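Local structure of CELL division control protein 11 (Saccharomyces cerevisiae, 5AR1) at residues K177-T182 against A232-N237; I110-I115 against R163-L168; Y205-D210 against Y224-L229; T29-G34 against G138-C143. The protein is a septin GTPase-family subunit that assembles with other septins into the filament collar at the yeast mother-bud neck and takes part in cytokinesis. One frame throughout, in Å; residues are numbered along the deposited sequence.

Interaction 1: residues K177-T182 against A232-N237; sequences KSDSLT and AIIGSN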
loop_
_atom_site.group_PDB
_atom_site.type_symbol
_atom_site.label_atom_id
_atom_site.label_comp_id
_atom_site.label_asym_id
_atom_site.label_seq_id
_atom_site.Cartn_x
_atom_site.Cartn_y
_atom_site.Cartn_z
ATOM N N LYS A 177 5.535 5.641 12.928
ATOM C CA LYS A 177 6.114 6.561 13.925
ATOM C C LYS A 177 6.744 7.833 13.295
ATOM O O LYS A 177 7.812 8.281 13.726
ATOM C CB LYS A 177 7.111 5.811 14.831
ATOM C CG LYS A 177 6.678 5.693 16.285
ATOM C CD LYS A 177 7.765 5.008 17.116
ATOM C CE LYS A 177 7.403 4.869 18.574
ATOM N NZ LYS A 177 8.427 4.088 19.315
ATOM N N SER A 178 6.072 8.400 12.271
ATOM C CA SER A 178 6.522 9.580 11.521
ATOM C C SER A 178 6.745 10.810 12.405
ATOM O O SER A 178 7.716 11.542 12.200
ATOM C CB SER A 178 5.536 9.912 10.406
ATOM O OG SER A 178 5.154 8.759 9.673
ATOM N N ASP A 179 5.857 11.011 13.400
ATOM C CA ASP A 179 5.864 12.128 14.353
ATOM C C ASP A 179 6.991 12.067 15.405
ATOM O O ASP A 179 7.246 13.076 16.067
ATOM C CB ASP A 179 4.485 12.284 15.035
ATOM C CG ASP A 179 3.720 10.987 15.245
ATOM O OD1 ASP A 179 4.198 10.134 16.034
ATOM O OD2 ASP A 179 2.652 10.819 14.616
ATOM N N SER A 180 7.666 10.909 15.551
ATOM C CA SER A 180 8.770 10.744 16.506
ATOM C C SER A 180 10.156 11.025 15.877
ATOM O O SER A 180 11.184 10.868 16.544
ATOM C CB SER A 180 8.722 9.362 17.154
ATOM O OG SER A 180 8.934 8.329 16.207
ATOM N N LEU A 181 10.164 11.471 14.607
ATOM C CA LEU A 181 11.351 11.798 13.808
ATOM C C LEU A 181 11.363 13.279 13.425
ATOM O O LEU A 181 10.323 13.935 13.491
ATOM C CB LEU A 181 11.314 10.958 12.515
ATOM C CG LEU A 181 12.226 9.738 12.428
ATOM C CD1 LEU A 181 11.728 8.608 13.318
ATOM C CD2 LEU A 181 12.309 9.240 10.996
ATOM N N THR A 182 12.524 13.797 12.981
ATOM C CA THR A 182 12.623 15.182 12.507
ATOM C C THR A 182 12.287 15.195 11.003
ATOM O O THR A 182 11.966 14.147 10.432
ATOM C CB THR A 182 14.009 15.810 12.795
ATOM O OG1 THR A 182 14.977 15.341 11.856
ATOM C CG2 THR A 182 14.485 15.608 14.231
ATOM N N ALA A 232 4.258 9.076 4.678
ATOM C CA ALA A 232 4.394 9.242 6.125
ATOM C C ALA A 232 3.034 9.806 6.518
ATOM O O ALA A 232 2.854 11.024 6.615
ATOM C CB ALA A 232 5.510 10.223 6.445
ATOM N N ILE A 233 2.048 8.903 6.606
ATOM C CA ILE A 233 0.625 9.170 6.818
ATOM C C ILE A 233 0.272 9.185 8.329
ATOM O O ILE A 233 0.228 8.137 8.955
ATOM C CB ILE A 233 -0.204 8.176 5.925
ATOM C CG1 ILE A 233 -1.715 8.379 6.040
ATOM C CG2 ILE A 233 0.156 6.709 6.124
ATOM C CD1 ILE A 233 -2.468 8.146 4.657
ATOM N N ILE A 234 0.060 10.395 8.907
ATOM C CA ILE A 234 -0.208 10.624 10.346
ATOM C C ILE A 234 -1.239 11.742 10.633
ATOM O O ILE A 234 -1.420 12.615 9.794
ATOM C CB ILE A 234 1.123 10.881 11.133
ATOM C CG1 ILE A 234 2.156 11.715 10.325
ATOM C CG2 ILE A 234 1.745 9.569 11.640
ATOM C CD1 ILE A 234 1.918 13.236 10.227
ATOM N N GLY A 235 -1.844 11.731 11.830
ATOM C CA GLY A 235 -2.851 12.705 12.258
ATOM C C GLY A 235 -4.214 12.354 11.695
ATOM O O GLY A 235 -4.572 11.172 11.687
ATOM N N SER A 236 -4.987 13.358 11.188
ATOM C CA SER A 236 -6.289 13.110 10.529
ATOM C C SER A 236 -5.939 12.578 9.122
ATOM O O SER A 236 -5.912 13.351 8.156
ATOM C CB SER A 236 -7.121 14.393 10.450
ATOM O OG SER A 236 -8.260 14.239 9.614
ATOM N N ASN A 237 -5.610 11.252 9.039
ATOM C CA ASN A 237 -5.078 10.532 7.874
ATOM C C ASN A 237 -3.792 11.276 7.462
ATOM O O ASN A 237 -2.755 10.942 8.028
ATOM C CB ASN A 237 -6.092 10.349 6.738
ATOM C CG ASN A 237 -5.810 9.131 5.893
ATOM O OD1 ASN A 237 -6.116 8.010 6.290
ATOM N ND2 ASN A 237 -5.231 9.323 4.702
#
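Ser178 meets Ala232 and Ile234, and Asp179 meets Ile234 alone. Ser178 CB rests on Ile234 CG1 at 3.8 Å and lies 4.0 Å from Ala232 CB. Its OG sits beside the backbone N and anti to the carbonyl carbon (chi1 -46°). From there it touches Ala232, with OG 3.6 Å from Ala232 CB. The hydroxyl oxygen thus lies against the CB and CA of Ala232. The side chains of Asp179 and Ile234 run alongside each other in opposite senses. One carboxylate oxygen does the touching: Asp179 OD2 is 3.4 Å from Ile234 CG2. These are van der Waals contacts; two oxygens, Ser178 OG and Asp179 OD2, lie against aliphatic carbons.

The 177-182 side is folded into a short 3-10 segment. Lys177 O accepts from both Ser180 N and Ser180 OG, which come from the same face of its plane; the hydroxyl bond is 2.7 Å from Ser180 OG to Lys177 O. Ala232 is also touched by Leu186 of helix 183-199. Residues 177-179 belong to the predicted G4 motif, and Gly235 follows Ile234 directly. Residues 177-182 and Gly235 probably bind GTP, as in related GTPases. The contact thus joins two loops of the probable nucleotide site of a P-loop GTPase.

Interaction 2: residues I110-I115 against R163-L168; sequences IISDYI and RQLGSL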
loop_
_atom_site.group_PDB
_atom_site.type_symbol
_atom_site.label_atom_id
_atom_site.label_comp_id
_atom_site.label_asym_id
_atom_site.label_seq_id
_atom_site.Cartn_x
_atom_site.Cartn_y
_atom_site.Cartn_z
ATOM N N ILE A 110 0.881 -17.025 5.717
ATOM C CA ILE A 110 -0.570 -17.003 5.872
ATOM C C ILE A 110 -1.171 -15.753 5.207
ATOM O O ILE A 110 -2.327 -15.806 4.790
ATOM C CB ILE A 110 -1.047 -17.218 7.342
ATOM C CG1 ILE A 110 -0.828 -15.979 8.239
ATOM C CG2 ILE A 110 -0.414 -18.479 7.957
ATOM C CD1 ILE A 110 -1.782 -15.916 9.471
ATOM N N ILE A 111 -0.388 -14.640 5.104
ATOM C CA ILE A 111 -0.772 -13.389 4.424
ATOM C C ILE A 111 -0.728 -13.728 2.938
ATOM O O ILE A 111 -1.706 -13.504 2.227
ATOM C CB ILE A 111 0.192 -12.207 4.768
ATOM C CG1 ILE A 111 0.009 -11.712 6.214
ATOM C CG2 ILE A 111 0.070 -11.050 3.765
ATOM C CD1 ILE A 111 1.141 -10.755 6.716
ATOM N N SER A 112 0.412 -14.317 2.496
ATOM C CA SER A 112 0.685 -14.792 1.136
ATOM C C SER A 112 -0.382 -15.828 0.749
ATOM O O SER A 112 -0.873 -15.801 -0.383
ATOM C CB SER A 112 2.086 -15.396 1.055
ATOM O OG SER A 112 2.759 -15.063 -0.147
ATOM N N ASP A 113 -0.790 -16.686 1.712
ATOM C CA ASP A 113 -1.871 -17.636 1.484
ATOM C C ASP A 113 -3.201 -16.915 1.335
ATOM O O ASP A 113 -3.839 -17.101 0.310
ATOM C CB ASP A 113 -1.933 -18.744 2.542
ATOM C CG ASP A 113 -1.103 -19.953 2.164
ATOM O OD1 ASP A 113 -0.660 -20.030 0.987
ATOM O OD2 ASP A 113 -0.898 -20.831 3.038
ATOM N N TYR A 114 -3.581 -16.036 2.292
ATOM C CA TYR A 114 -4.826 -15.264 2.216
ATOM C C TYR A 114 -4.987 -14.635 0.819
ATOM O O TYR A 114 -5.969 -14.964 0.133
ATOM C CB TYR A 114 -4.902 -14.205 3.332
ATOM C CG TYR A 114 -6.233 -13.491 3.397
ATOM C CD1 TYR A 114 -6.459 -12.328 2.666
ATOM C CD2 TYR A 114 -7.265 -13.970 4.193
ATOM C CE1 TYR A 114 -7.693 -11.681 2.700
ATOM C CE2 TYR A 114 -8.497 -13.323 4.248
ATOM C CZ TYR A 114 -8.710 -12.185 3.493
ATOM O OH TYR A 114 -9.921 -11.543 3.553
ATOM N N ILE A 115 -3.978 -13.802 0.382
ATOM C CA ILE A 115 -3.895 -13.117 -0.925
ATOM C C ILE A 115 -4.113 -14.109 -2.065
ATOM O O ILE A 115 -5.055 -13.921 -2.831
ATOM C CB ILE A 115 -2.575 -12.288 -1.094
ATOM C CG1 ILE A 115 -2.571 -11.063 -0.176
ATOM C CG2 ILE A 115 -2.302 -11.866 -2.557
ATOM C CD1 ILE A 115 -1.313 -10.775 0.307
ATOM N N ARG A 163 9.190 -8.339 -2.506
ATOM C CA ARG A 163 9.481 -8.828 -3.867
ATOM C C ARG A 163 8.576 -9.960 -4.305
ATOM O O ARG A 163 8.167 -10.020 -5.471
ATOM C CB ARG A 163 10.944 -9.189 -4.121
ATOM C CG ARG A 163 11.681 -10.002 -3.074
ATOM C CD ARG A 163 13.187 -9.700 -3.075
ATOM N NE ARG A 163 13.640 -8.866 -4.200
ATOM C CZ ARG A 163 14.021 -9.336 -5.388
ATOM N NH1 ARG A 163 14.000 -10.642 -5.632
ATOM N NH2 ARG A 163 14.396 -8.500 -6.348
ATOM N N GLN A 164 8.247 -10.838 -3.361
ATOM C CA GLN A 164 7.374 -11.975 -3.585
ATOM C C GLN A 164 5.935 -11.480 -3.760
ATOM O O GLN A 164 5.363 -11.609 -4.846
ATOM C CB GLN A 164 7.486 -12.960 -2.408
ATOM C CG GLN A 164 8.918 -13.416 -2.141
ATOM C CD GLN A 164 9.005 -14.391 -1.000
ATOM O OE1 GLN A 164 9.031 -14.012 0.175
ATOM N NE2 GLN A 164 9.092 -15.667 -1.328
ATOM N N LEU A 165 5.406 -10.814 -2.717
ATOM C CA LEU A 165 4.028 -10.350 -2.618
ATOM C C LEU A 165 3.694 -9.191 -3.517
ATOM O O LEU A 165 2.521 -8.985 -3.798
ATOM C CB LEU A 165 3.658 -10.066 -1.157
ATOM C CG LEU A 165 3.455 -11.387 -0.365
ATOM C CD1 LEU A 165 4.707 -11.801 0.434
ATOM C CD2 LEU A 165 2.222 -11.352 0.499
ATOM N N GLY A 166 4.714 -8.521 -4.043
ATOM C CA GLY A 166 4.571 -7.378 -4.948
ATOM C C GLY A 166 4.039 -7.724 -6.322
ATOM O O GLY A 166 3.656 -6.837 -7.089
ATOM N N SER A 167 4.028 -9.014 -6.643
ATOM C CA SER A 167 3.513 -9.509 -7.909
ATOM C C SER A 167 2.032 -9.869 -7.755
ATOM O O SER A 167 1.294 -9.837 -8.739
ATOM C CB SER A 167 4.310 -10.728 -8.357
ATOM O OG SER A 167 4.042 -11.020 -9.718
ATOM N N LEU A 168 1.606 -10.202 -6.514
ATOM C CA LEU A 168 0.238 -10.600 -6.178
ATOM C C LEU A 168 -0.648 -9.453 -5.669
ATOM O O LEU A 168 -1.835 -9.455 -5.975
ATOM C CB LEU A 168 0.231 -11.747 -5.153
ATOM C CG LEU A 168 1.088 -12.964 -5.469
ATOM C CD1 LEU A 168 2.095 -13.218 -4.356
ATOM C CD2 LEU A 168 0.230 -14.183 -5.724
#
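Leu165 reaches across to three residues of helix 109-125, and Leu168 to one of them. Among the apolar contacts, Leu165 CD2 is the main contact atom. It lies 3.6 Å from Ile115 CD1 and 3.9 Å from Ile111 CG2. The side chains of Ile111 and Leu165 are roughly perpendicular. Ile115 also uses its other branch. Its CG2 is anti to the backbone N (chi1 -70° places CG1 beside that N), and Ile115 CG2 meets Leu168 CB at 3.6 Å.

The contact joins helix 109-125 to the end region of helix 156-165 in the Ras-like alpha/beta fold of the septin G domain. Ile111 and Ile115 also touch strand 28-34. An alanine in place of Leu165 would probably open a gap between the helices, leaving Ile115 CD1 and Ile111 CG2 without their leucine methyl.

The polar-to-apolar contact is made by Ser112. Its hydroxyl lies against the branch of Leu165, with Ser112 OG 3.7 Å from Leu165 CG and 3.8 Å from both Leu165 CD1 and Leu165 CD2. Beyond these side chains, Leu168 O makes a weak hydrogen bond with Tyr119 OH, farther along helix 109-125.

Interaction 3: residues Y205-D210 against Y224-L229; sequences YNFPFD and YLRTLL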
loop_
_atom_site.group_PDB
_atom_site.type_symbol
_atom_site.label_atom_id
_atom_site.label_comp_id
_atom_site.label_asym_id
_atom_site.label_seq_id
_atom_site.Cartn_x
_atom_site.Cartn_y
_atom_site.Cartn_z
ATOM N N TYR A 205 3.414 -0.313 -6.105
ATOM C CA TYR A 205 2.401 0.353 -6.949
ATOM C C TYR A 205 2.880 1.755 -7.070
ATOM O O TYR A 205 2.893 2.477 -6.069
ATOM C CB TYR A 205 1.002 0.351 -6.310
ATOM C CG TYR A 205 -0.092 0.945 -7.178
ATOM C CD1 TYR A 205 -0.759 0.172 -8.120
ATOM C CD2 TYR A 205 -0.472 2.279 -7.047
ATOM C CE1 TYR A 205 -1.779 0.700 -8.905
ATOM C CE2 TYR A 205 -1.492 2.825 -7.832
ATOM C CZ TYR A 205 -2.159 2.021 -8.745
ATOM O OH TYR A 205 -3.162 2.529 -9.538
ATOM N N ASN A 206 3.349 2.137 -8.255
ATOM C CA ASN A 206 3.902 3.476 -8.398
ATOM C C ASN A 206 2.969 4.455 -9.147
ATOM O O ASN A 206 3.418 5.268 -9.952
ATOM C CB ASN A 206 5.282 3.395 -9.019
ATOM C CG ASN A 206 6.015 4.687 -8.931
ATOM O OD1 ASN A 206 5.936 5.398 -7.922
ATOM N ND2 ASN A 206 6.639 5.063 -10.032
ATOM N N PHE A 207 1.669 4.397 -8.845
ATOM C CA PHE A 207 0.648 5.267 -9.425
ATOM C C PHE A 207 0.672 5.277 -10.985
ATOM O O PHE A 207 0.810 6.345 -11.604
ATOM C CB PHE A 207 0.739 6.673 -8.799
ATOM C CG PHE A 207 0.496 6.600 -7.313
ATOM C CD1 PHE A 207 -0.797 6.525 -6.808
ATOM C CD2 PHE A 207 1.554 6.490 -6.425
ATOM C CE1 PHE A 207 -1.023 6.384 -5.441
ATOM C CE2 PHE A 207 1.326 6.357 -5.056
ATOM C CZ PHE A 207 0.041 6.318 -4.573
ATOM N N PRO A 208 0.550 4.072 -11.616
ATOM C CA PRO A 208 0.514 4.000 -13.091
ATOM C C PRO A 208 -0.702 4.737 -13.625
ATOM O O PRO A 208 -1.774 4.648 -13.025
ATOM C CB PRO A 208 0.371 2.499 -13.367
ATOM C CG PRO A 208 0.772 1.819 -12.104
ATOM C CD PRO A 208 0.359 2.738 -11.021
ATOM N N PHE A 209 -0.541 5.478 -14.725
ATOM C CA PHE A 209 -1.619 6.305 -15.274
ATOM C C PHE A 209 -1.930 6.003 -16.739
ATOM O O PHE A 209 -1.048 5.537 -17.472
ATOM C CB PHE A 209 -1.284 7.795 -15.078
ATOM C CG PHE A 209 -0.115 8.279 -15.909
ATOM C CD1 PHE A 209 1.191 8.107 -15.472
ATOM C CD2 PHE A 209 -0.324 8.886 -17.142
ATOM C CE1 PHE A 209 2.267 8.521 -16.257
ATOM C CE2 PHE A 209 0.755 9.303 -17.923
ATOM C CZ PHE A 209 2.043 9.123 -17.471
ATOM N N ASP A 210 -3.185 6.299 -17.168
ATOM C CA ASP A 210 -3.614 6.072 -18.543
ATOM C C ASP A 210 -3.063 7.190 -19.390
ATOM O O ASP A 210 -3.599 8.291 -19.367
ATOM C CB ASP A 210 -5.138 5.981 -18.641
ATOM N N TYR A 224 3.317 14.551 -8.281
ATOM C CA TYR A 224 3.433 14.992 -6.890
ATOM C C TYR A 224 3.099 13.880 -5.907
ATOM O O TYR A 224 3.759 13.801 -4.873
ATOM C CB TYR A 224 2.569 16.225 -6.601
ATOM C CG TYR A 224 2.675 16.722 -5.174
ATOM C CD1 TYR A 224 3.899 17.087 -4.632
ATOM C CD2 TYR A 224 1.550 16.835 -4.370
ATOM C CE1 TYR A 224 4.002 17.562 -3.323
ATOM C CE2 TYR A 224 1.641 17.290 -3.054
ATOM C CZ TYR A 224 2.871 17.655 -2.532
ATOM O OH TYR A 224 2.982 18.132 -1.237
ATOM N N LEU A 225 2.065 13.055 -6.176
ATOM C CA LEU A 225 1.714 11.995 -5.237
ATOM C C LEU A 225 2.903 11.083 -5.063
ATOM O O LEU A 225 3.291 10.816 -3.929
ATOM C CB LEU A 225 0.502 11.154 -5.700
ATOM C CG LEU A 225 -0.737 11.063 -4.795
ATOM C CD1 LEU A 225 -1.584 9.916 -5.194
ATOM C CD2 LEU A 225 -0.391 10.905 -3.340
ATOM N N ARG A 226 3.507 10.642 -6.199
ATOM C CA ARG A 226 4.651 9.725 -6.289
ATOM C C ARG A 226 5.809 10.258 -5.468
ATOM O O ARG A 226 6.569 9.486 -4.896
ATOM C CB ARG A 226 5.091 9.606 -7.740
ATOM C CG ARG A 226 4.484 8.468 -8.503
ATOM C CD ARG A 226 5.057 8.523 -9.901
ATOM N NE ARG A 226 4.369 7.614 -10.813
ATOM C CZ ARG A 226 4.381 7.720 -12.138
ATOM N NH1 ARG A 226 5.021 8.723 -12.725
ATOM N NH2 ARG A 226 3.743 6.829 -12.886
ATOM N N THR A 227 5.917 11.578 -5.402
ATOM C CA THR A 227 6.908 12.331 -4.655
ATOM C C THR A 227 6.774 12.123 -3.149
ATOM O O THR A 227 7.783 12.124 -2.440
ATOM C CB THR A 227 6.739 13.779 -5.089
ATOM O OG1 THR A 227 7.640 14.008 -6.147
ATOM C CG2 THR A 227 6.868 14.792 -3.973
ATOM N N LEU A 228 5.532 11.955 -2.666
ATOM C CA LEU A 228 5.224 11.793 -1.246
ATOM C C LEU A 228 5.629 10.428 -0.694
ATOM O O LEU A 228 5.801 10.271 0.520
ATOM C CB LEU A 228 3.740 12.109 -0.985
ATOM C CG LEU A 228 3.252 13.495 -1.460
ATOM C CD1 LEU A 228 1.743 13.605 -1.375
ATOM C CD2 LEU A 228 3.907 14.608 -0.690
ATOM N N LEU A 229 5.829 9.459 -1.599
ATOM C CA LEU A 229 6.239 8.085 -1.309
ATOM C C LEU A 229 7.640 8.010 -0.721
ATOM O O LEU A 229 8.541 8.690 -1.250
ATOM C CB LEU A 229 6.211 7.265 -2.608
ATOM C CG LEU A 229 5.264 6.103 -2.727
ATOM C CD1 LEU A 229 4.066 6.220 -1.799
ATOM C CD2 LEU A 229 4.831 5.949 -4.148
#
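Arg226 is extended from CG to NE, with chi3 (-170°) holding NE anti to CB's neighbour CG, and this brings NE to Asn206. Asn206 has CG anti to its backbone N (chi1 -168°), and its side chain crosses that of Arg226 at about a right angle. The amide and guanidinium planes are only 23° apart. Asn206 OD1 lies 3.4 Å from Arg226 CG, beside the aliphatic part of the chain.

The main polar link is from Arg226 NE to Asn206 O, at 2.7 Å. Asn206 O lies close to the guanidinium plane. Arg226 NH2 adds two weak bonds, to Asn206 O at 3.3 Å and to Phe207 O at 3.2 Å. Phe207 O has a second donor in Asn222 ND2. An alanine in place of Arg226 would probably leave Asn206 O without its NE donor and Phe207 O without the weak one from NH2, and so tie the loop less firmly to the helix.

Within the septin G domain, this joins the loop after helix 183-199 to helix 218-228 and the residue that follows it. The apolar half of the contact centres on Phe207. Leu225 CD1 sits over one face of its ring, 4.0 Å from the centroid, as a CH-pi contact. Leu229 CD2 instead meets the ring at its edge, 3.6 Å from Phe207 CE2. His280 of helix 274-290 also packs edge-to-face with Phe207. Farther along the loop, Arg226 NH2 lies at the edge of the Phe209 ring, 3.9 Å from Phe209 CD1. Phe209 in turn meets Tyr219 edge-to-face.

Interaction 4: residues T29-G34 against G138-C143; sequences TVMIVG and GRVHCC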
loop_
_atom_site.group_PDB
_atom_site.type_symbol
_atom_site.label_atom_id
_atom_site.label_comp_id
_atom_site.label_asym_id
_atom_site.label_seq_id
_atom_site.Cartn_x
_atom_site.Cartn_y
_atom_site.Cartn_z
ATOM N N THR A 29 -11.212 -3.546 -0.708
ATOM C CA THR A 29 -10.366 -4.284 0.230
ATOM C C THR A 29 -8.943 -3.720 0.281
ATOM O O THR A 29 -8.227 -3.726 -0.726
ATOM C CB THR A 29 -10.393 -5.802 -0.052
ATOM O OG1 THR A 29 -11.726 -6.240 -0.362
ATOM C CG2 THR A 29 -9.835 -6.614 1.106
ATOM N N VAL A 30 -8.543 -3.245 1.467
ATOM C CA VAL A 30 -7.210 -2.707 1.734
ATOM C C VAL A 30 -6.604 -3.419 2.959
ATOM O O VAL A 30 -7.252 -3.504 3.999
ATOM C CB VAL A 30 -7.171 -1.151 1.806
ATOM C CG1 VAL A 30 -8.040 -0.596 2.932
ATOM C CG2 VAL A 30 -5.745 -0.631 1.903
ATOM N N MET A 31 -5.390 -3.969 2.812
ATOM C CA MET A 31 -4.723 -4.714 3.872
ATOM C C MET A 31 -3.513 -3.999 4.424
ATOM O O MET A 31 -2.716 -3.471 3.656
ATOM C CB MET A 31 -4.333 -6.097 3.358
ATOM C CG MET A 31 -3.825 -7.053 4.414
ATOM S SD MET A 31 -3.364 -8.616 3.643
ATOM C CE MET A 31 -2.174 -7.998 2.393
ATOM N N ILE A 32 -3.367 -4.009 5.758
ATOM C CA ILE A 32 -2.241 -3.406 6.467
ATOM C C ILE A 32 -1.294 -4.528 6.886
ATOM O O ILE A 32 -1.697 -5.472 7.569
ATOM C CB ILE A 32 -2.683 -2.520 7.662
ATOM C CG1 ILE A 32 -3.746 -1.479 7.242
ATOM C CG2 ILE A 32 -1.473 -1.849 8.299
ATOM C CD1 ILE A 32 -4.637 -0.952 8.373
ATOM N N VAL A 33 -0.042 -4.430 6.442
ATOM C CA VAL A 33 1.010 -5.415 6.701
ATOM C C VAL A 33 2.253 -4.656 7.202
ATOM O O VAL A 33 2.523 -3.554 6.729
ATOM C CB VAL A 33 1.279 -6.231 5.404
ATOM C CG1 VAL A 33 2.566 -7.029 5.485
ATOM C CG2 VAL A 33 0.114 -7.149 5.082
ATOM N N GLY A 34 2.972 -5.233 8.166
ATOM C CA GLY A 34 4.175 -4.615 8.716
ATOM C C GLY A 34 4.464 -4.979 10.155
ATOM O O GLY A 34 3.542 -5.294 10.920
ATOM N N GLY A 138 -13.654 -10.781 -2.899
ATOM C CA GLY A 138 -12.990 -10.628 -1.608
ATOM C C GLY A 138 -11.496 -10.298 -1.640
ATOM O O GLY A 138 -10.893 -10.056 -0.583
ATOM N N ARG A 139 -10.880 -10.279 -2.853
ATOM C CA ARG A 139 -9.441 -10.049 -3.046
ATOM C C ARG A 139 -8.994 -8.649 -2.655
ATOM O O ARG A 139 -9.762 -7.698 -2.772
ATOM C CB ARG A 139 -8.933 -10.424 -4.457
ATOM C CG ARG A 139 -9.977 -10.609 -5.538
ATOM C CD ARG A 139 -9.776 -9.595 -6.637
ATOM N NE ARG A 139 -10.825 -9.683 -7.651
ATOM C CZ ARG A 139 -10.755 -10.448 -8.736
ATOM N NH1 ARG A 139 -9.681 -11.199 -8.958
ATOM N NH2 ARG A 139 -11.760 -10.470 -9.605
ATOM N N VAL A 140 -7.745 -8.567 -2.142
ATOM C CA VAL A 140 -7.072 -7.379 -1.626
ATOM C C VAL A 140 -6.524 -6.506 -2.768
ATOM O O VAL A 140 -5.634 -6.937 -3.517
ATOM C CB VAL A 140 -5.972 -7.736 -0.581
ATOM C CG1 VAL A 140 -5.225 -6.483 -0.119
ATOM C CG2 VAL A 140 -6.560 -8.463 0.619
ATOM N N HIS A 141 -7.025 -5.262 -2.854
ATOM C CA HIS A 141 -6.637 -4.320 -3.892
ATOM C C HIS A 141 -5.438 -3.501 -3.546
ATOM O O HIS A 141 -4.834 -2.923 -4.455
ATOM C CB HIS A 141 -7.788 -3.381 -4.249
ATOM C CG HIS A 141 -9.132 -4.031 -4.311
ATOM N ND1 HIS A 141 -10.133 -3.694 -3.426
ATOM C CD2 HIS A 141 -9.593 -4.976 -5.159
ATOM C CE1 HIS A 141 -11.170 -4.433 -3.767
ATOM N NE2 HIS A 141 -10.889 -5.228 -4.800
ATOM N N CYS A 142 -5.109 -3.384 -2.240
ATOM C CA CYS A 142 -3.985 -2.552 -1.795
ATOM C C CYS A 142 -3.323 -3.025 -0.515
ATOM O O CYS A 142 -3.985 -3.285 0.484
ATOM C CB CYS A 142 -4.407 -1.091 -1.680
ATOM S SG CYS A 142 -3.094 0.015 -1.107
ATOM N N CYS A 143 -2.001 -3.040 -0.530
ATOM C CA CYS A 143 -1.215 -3.380 0.635
ATOM C C CYS A 143 -0.451 -2.160 1.169
ATOM O O CYS A 143 0.282 -1.472 0.438
ATOM C CB CYS A 143 -0.285 -4.544 0.350
ATOM S SG CYS A 143 0.553 -5.170 1.821
#
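Thr29 and Val140 lie crosswise and meet through methyl groups, Thr29 CG2 to Val140 CG2 at 3.8 Å. Val140 turns its other branch to Met31: Val140 CG1, anti to the backbone N (chi1 177°), lies 3.6 Å from Met31 CB. The His141 side chain lies roughly perpendicular to that of Thr29. Its ring presents an edge to the backbone of Thr29, while Arg139 O lies over one ring face, offset toward the rim. Phe28 meets the same ring with the planes at about 45°.

The backbones join strand 28-34 to its parallel neighbour, strand 142-147, in the central sheet of the Ras-like G domain. Gly34, at the end of the first segment, begins the predicted G1 motif, the P-loop, and probably contributes to GTP binding. Met31 N gives a nearly straight bond of 2.8 Å to Cys142 O. Before it, His141 N binds Thr29 O at 2.9 Å, and Cys142 N adds a weak bond to the same oxygen.

Side chains then divide between the two faces of the sheet. Val30 and Cys142 share one face, where Val30 CG2 is 3.9 Å from Cys142 CB. Leu284 of helix 274-290 touches Cys142. Met31 and Cys143 point to the other face. The Met31 chain bends at its last torsion (chi3 55°), placing CE 4.0 Å from Cys143 SG. The sulfur also lies against Val33, with Cys143 SG 3.8 Å from Val33 CB. Helix 109-125 covers this face.

Interactions 2 and 4 form the buried part of the set. They touch directly: Met31 of interaction 4 packs on Ile111 and Ile115 of interaction 2, with Ile115 CD1 3.6 Å from Met31 CE. Interaction 4 pairs strands by backbone bonds as well as side chains; interaction 2 joins helices through side chains, mostly aliphatic. Interactions 1 and 3 are only partly buried and involve loops. Interaction 3 is nested inside the loop closed by interaction 1. Interaction 3 combines guanidinium bonds with aromatic packing, whereas interaction 1 is a small contact at the probable nucleotide site; interaction 4 also runs up to that site, at Gly34. The centres of interactions 1 and 2 are about 27 Å apart.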